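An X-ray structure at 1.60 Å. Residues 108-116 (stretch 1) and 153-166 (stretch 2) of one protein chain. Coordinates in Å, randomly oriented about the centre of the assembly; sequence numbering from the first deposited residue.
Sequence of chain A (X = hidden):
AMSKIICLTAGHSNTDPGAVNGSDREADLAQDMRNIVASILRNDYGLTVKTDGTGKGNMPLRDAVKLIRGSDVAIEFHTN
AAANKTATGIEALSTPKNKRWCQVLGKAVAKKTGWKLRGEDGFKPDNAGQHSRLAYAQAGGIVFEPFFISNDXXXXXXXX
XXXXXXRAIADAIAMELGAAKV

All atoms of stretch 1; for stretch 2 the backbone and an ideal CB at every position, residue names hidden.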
# COMPACT_ATOMS: atom_id res chain seq x y z
N ALA A 108 0.64 -7.32 -18.63
CA ALA A 108 1.35 -6.35 -17.82
C ALA A 108 1.90 -7.01 -16.56
O ALA A 108 3.06 -6.78 -16.18
CB ALA A 108 0.40 -5.22 -17.43
N VAL A 109 1.08 -7.84 -15.92
CA VAL A 109 1.49 -8.53 -14.70
C VAL A 109 2.50 -9.67 -14.98
O VAL A 109 3.50 -9.83 -14.25
CB VAL A 109 0.26 -9.09 -13.95
CG1 VAL A 109 0.70 -10.01 -12.77
CG2 VAL A 109 -0.64 -7.91 -13.46
N ALA A 110 2.27 -10.43 -16.05
CA ALA A 110 3.19 -11.49 -16.44
C ALA A 110 4.61 -10.98 -16.71
O ALA A 110 5.58 -11.62 -16.32
CB ALA A 110 2.63 -12.24 -17.71
N LYS A 111 4.73 -9.86 -17.42
CA LYS A 111 6.06 -9.28 -17.74
C LYS A 111 6.83 -9.01 -16.46
O LYS A 111 8.02 -9.29 -16.38
CB LYS A 111 5.94 -7.99 -18.56
CG LYS A 111 5.50 -8.21 -19.97
CD LYS A 111 4.79 -7.01 -20.57
CE LYS A 111 5.61 -6.24 -21.51
NZ LYS A 111 4.68 -5.27 -22.18
N LYS A 112 6.15 -8.51 -15.43
CA LYS A 112 6.82 -8.10 -14.20
C LYS A 112 7.16 -9.26 -13.27
O LYS A 112 8.03 -9.15 -12.42
CB LYS A 112 5.93 -7.11 -13.44
CG LYS A 112 6.56 -6.46 -12.19
CD LYS A 112 7.58 -5.43 -12.61
CE LYS A 112 8.10 -4.60 -11.44
NZ LYS A 112 9.09 -3.58 -11.97
N THR A 113 6.47 -10.38 -13.46
CA THR A 113 6.51 -11.49 -12.48
C THR A 113 6.99 -12.84 -12.97
O THR A 113 7.37 -13.67 -12.16
CB THR A 113 5.12 -11.73 -11.87
OG1 THR A 113 4.22 -12.06 -12.94
CG2 THR A 113 4.62 -10.48 -11.15
N GLY A 114 6.91 -13.08 -14.27
CA GLY A 114 7.16 -14.43 -14.80
C GLY A 114 6.04 -15.41 -14.46
O GLY A 114 6.19 -16.60 -14.63
N TRP A 115 4.88 -14.90 -13.99
CA TRP A 115 3.73 -15.76 -13.72
C TRP A 115 3.09 -16.18 -15.05
O TRP A 115 3.10 -15.43 -16.03
CB TRP A 115 2.68 -14.99 -12.90
CG TRP A 115 3.11 -14.68 -11.49
CD1 TRP A 115 4.08 -15.31 -10.75
CD2 TRP A 115 2.56 -13.66 -10.64
NE1 TRP A 115 4.18 -14.71 -9.49
CE2 TRP A 115 3.24 -13.72 -9.39
CE3 TRP A 115 1.59 -12.69 -10.82
CZ2 TRP A 115 2.97 -12.84 -8.34
CZ3 TRP A 115 1.30 -11.82 -9.74
CH2 TRP A 115 2.00 -11.92 -8.52
N LYS A 116 2.50 -17.37 -15.02
CA LYS A 116 1.87 -17.95 -16.19
C LYS A 116 0.53 -17.26 -16.48
O LYS A 116 -0.23 -17.05 -15.56
CB LYS A 116 1.63 -19.44 -15.92
CG LYS A 116 1.13 -20.22 -17.15
CD LYS A 116 0.47 -21.53 -16.77
CE LYS A 116 -0.16 -22.19 -18.01
NZ LYS A 116 0.86 -22.76 -18.95
N UNK A 153 4.87 -18.91 -2.66
CA UNK A 153 5.96 -18.32 -3.43
C UNK A 153 5.46 -17.12 -4.23
O UNK A 153 6.07 -16.03 -4.18
CB UNK A 153 6.58 -19.36 -4.36
N UNK A 154 4.35 -17.29 -4.96
CA UNK A 154 3.80 -16.14 -5.74
C UNK A 154 3.34 -14.98 -4.82
O UNK A 154 3.54 -13.82 -5.11
CB UNK A 154 2.62 -16.61 -6.60
N UNK A 155 2.73 -15.34 -3.69
CA UNK A 155 2.32 -14.36 -2.72
C UNK A 155 3.53 -13.58 -2.17
O UNK A 155 3.48 -12.35 -1.99
CB UNK A 155 1.56 -15.04 -1.58
N UNK A 156 4.62 -14.28 -1.88
CA UNK A 156 5.85 -13.58 -1.44
C UNK A 156 6.34 -12.61 -2.51
O UNK A 156 6.78 -11.51 -2.16
CB UNK A 156 6.95 -14.59 -1.11
N UNK A 157 6.30 -13.02 -3.76
CA UNK A 157 6.75 -12.14 -4.86
C UNK A 157 5.87 -10.93 -4.93
O UNK A 157 6.39 -9.81 -5.08
CB UNK A 157 6.74 -12.87 -6.20
N UNK A 158 4.56 -11.13 -4.81
CA UNK A 158 3.60 -10.02 -4.84
C UNK A 158 3.93 -9.06 -3.71
O UNK A 158 3.99 -7.88 -3.93
CB UNK A 158 2.16 -10.52 -4.72
N UNK A 159 4.08 -9.58 -2.50
CA UNK A 159 4.30 -8.71 -1.34
C UNK A 159 5.56 -7.87 -1.47
O UNK A 159 5.57 -6.73 -0.99
CB UNK A 159 4.38 -9.55 -0.06
N UNK A 160 6.63 -8.40 -2.05
CA UNK A 160 7.91 -7.68 -2.23
C UNK A 160 7.95 -6.76 -3.43
O UNK A 160 8.85 -5.94 -3.49
CB UNK A 160 9.05 -8.69 -2.36
N UNK A 161 7.00 -6.89 -4.37
CA UNK A 161 6.99 -6.11 -5.62
C UNK A 161 5.62 -5.49 -5.92
O UNK A 161 5.34 -5.10 -7.02
CB UNK A 161 7.41 -7.00 -6.79
N UNK A 162 4.82 -5.34 -4.88
CA UNK A 162 3.44 -4.84 -4.97
C UNK A 162 3.35 -3.51 -5.73
O UNK A 162 2.54 -3.37 -6.66
CB UNK A 162 2.86 -4.67 -3.57
N UNK A 163 4.19 -2.56 -5.37
CA UNK A 163 4.06 -1.23 -5.97
C UNK A 163 4.46 -1.26 -7.42
O UNK A 163 3.87 -0.57 -8.26
CB UNK A 163 4.91 -0.20 -5.22
N UNK A 164 5.47 -2.07 -7.73
CA UNK A 164 5.92 -2.23 -9.10
C UNK A 164 4.92 -2.95 -9.99
O UNK A 164 4.74 -2.61 -11.18
CB UNK A 164 7.25 -2.99 -9.12
N UNK A 165 4.28 -4.00 -9.43
CA UNK A 165 3.25 -4.74 -10.15
C UNK A 165 2.05 -3.80 -10.44
O UNK A 165 1.55 -3.76 -11.57
CB UNK A 165 2.81 -5.96 -9.34
N UNK A 166 1.60 -3.07 -9.43
CA UNK A 166 0.45 -2.15 -9.58
C UNK A 166 0.80 -1.00 -10.51
O UNK A 166 -0.05 -0.60 -11.30
CB UNK A 166 0.01 -1.60 -8.22

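Position 153 has nothing of stretch 1 near its CB, so many residues would do; it is Thr153. At 154 the CB points toward stretch 1, and the ideal CB lies 3.8 Å from Trp115 NE1. An indole N-H near a helical position invites an acceptor: Asp, Asn, Glu or Gln would suit. The residue is Asp154. Its OD1 lies 3.5 Å from Trp115 NE1, and a water joins the two, accepting from Trp115 NE1 at 2.9 Å and donating to Asp154 OD1 at 2.8 Å. Asp154 O is 3.4 Å from Trp115 CZ2, at the edge of the ring.

Position 155 points away and 156 is out of reach, so stretch 1 sets no preference; they are Leu155 and Ala156.

At 157 the CB points toward stretch 1 and stands 4.3 Å from Trp115 CZ2, with Thr113 close by. A mid-sized apolar chain, Leu, Met or Ile, could cover both. Leu157 does so: its CD2 reaches 3.6 Å from Trp115 NE1 and 4.0 Å from Thr113 CB. The CB of 158 points sideways, 4.1 Å from Trp115 CH2, so apolar residues of several sizes fit. Phe158 brings its CB to the indole edge, and its ring carbon CD1 also lies near, 4.4 Å from Trp115 CH2.

Positions 159 and 160 are out of reach and tolerate polar residues; they are Lys159 and Thr160. At 161 the CB points toward stretch 1, 5.3 Å from Lys112 CE, leaving room for a small or medium side chain. Thr161 places CG2 3.8 Å from Lys112 CE, touching the aliphatic part of the lysine.

Positions 162 and 163 are out of reach, so stretch 1 sets no preference; they are Lys162 and Trp163. The helix is kinked here, the N atoms of 163 and 164 lacking bonds to the preceding turn.

At 164 an ideal CB would come within 3.0 Å of Lys112 CE, a clash, although phi and psi are ordinary helical values. Glycine is the natural choice, and Gly164 lets Lys112 CE pack 3.9 Å from its C. A water donates to Gly164 O at 2.7 Å and accepts a weak bond from Lys112 NZ at 3.2 Å.

The CB of 165 points sideways, 4.7 Å from Lys112 CG, with Val109, Thr113 and Trp115 offering carbon around it. Ile, Leu or Met would suit. Ile165 spreads across them: CG2 lies 4.3 Å from Val109 CG2, and CD1 is 3.7 Å from Thr113 CG2 and 4.1 Å from Trp115 CH2. Position 166 points away, so stretch 1 sets no preference; it is Cys166.

Stretch 2 (153-166) TDLALFKTTKWGIC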
# COMPACT_ATOMS: atom_id res chain seq x y z
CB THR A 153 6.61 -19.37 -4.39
OG1 THR A 153 7.28 -20.36 -3.58
CG2 THR A 153 7.63 -18.71 -5.33
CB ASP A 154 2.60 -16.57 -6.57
CG ASP A 154 2.94 -17.63 -7.59
OD1 ASP A 154 4.13 -17.83 -7.91
OD2 ASP A 154 1.97 -18.28 -8.06
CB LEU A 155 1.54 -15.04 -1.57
CG LEU A 155 1.19 -14.15 -0.37
CD1 LEU A 155 0.37 -12.90 -0.69
CD2 LEU A 155 0.51 -14.96 0.72
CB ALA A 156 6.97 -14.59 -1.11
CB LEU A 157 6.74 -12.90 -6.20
CG LEU A 157 7.39 -12.08 -7.32
CD1 LEU A 157 8.87 -11.91 -7.06
CD2 LEU A 157 7.17 -12.84 -8.61
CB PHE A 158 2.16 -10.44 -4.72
CG PHE A 158 1.19 -9.28 -4.70
CD1 PHE A 158 0.88 -8.58 -5.85
CD2 PHE A 158 0.65 -8.82 -3.50
CE1 PHE A 158 0.01 -7.48 -5.81
CE2 PHE A 158 -0.21 -7.72 -3.49
CZ PHE A 158 -0.51 -7.06 -4.67
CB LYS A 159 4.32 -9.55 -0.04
CG LYS A 159 2.99 -10.15 0.33
CD LYS A 159 3.04 -11.24 1.40
CE LYS A 159 3.36 -10.75 2.74
NZ LYS A 159 3.27 -11.87 3.76
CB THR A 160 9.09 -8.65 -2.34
OG1 THR A 160 8.96 -9.43 -3.55
CG2 THR A 160 9.16 -9.55 -1.10
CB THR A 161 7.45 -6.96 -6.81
OG1 THR A 161 8.57 -7.75 -6.38
CG2 THR A 161 7.90 -6.10 -7.99
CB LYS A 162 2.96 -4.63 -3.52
CG LYS A 162 1.59 -4.12 -3.37
CD LYS A 162 1.13 -4.34 -1.97
CE LYS A 162 1.76 -3.34 -1.03
NZ LYS A 162 1.39 -3.70 0.33
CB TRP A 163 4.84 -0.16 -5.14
CG TRP A 163 4.25 0.06 -3.82
CD1 TRP A 163 4.42 -0.71 -2.70
CD2 TRP A 163 3.34 1.10 -3.44
NE1 TRP A 163 3.67 -0.22 -1.67
CE2 TRP A 163 2.99 0.88 -2.09
CE3 TRP A 163 2.78 2.19 -4.12
CZ2 TRP A 163 2.12 1.72 -1.41
CZ3 TRP A 163 1.90 3.00 -3.43
CH2 TRP A 163 1.58 2.76 -2.10
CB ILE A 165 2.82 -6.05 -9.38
CG1 ILE A 165 3.98 -7.06 -9.34
CG2 ILE A 165 1.51 -6.64 -9.95
CD1 ILE A 165 3.75 -8.19 -8.38
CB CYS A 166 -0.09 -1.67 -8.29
SG CYS A 166 -0.74 -2.99 -7.22
O HOH W 1 6.75 -1.42 -12.57
O HOH W 2 6.31 -16.17 -8.16
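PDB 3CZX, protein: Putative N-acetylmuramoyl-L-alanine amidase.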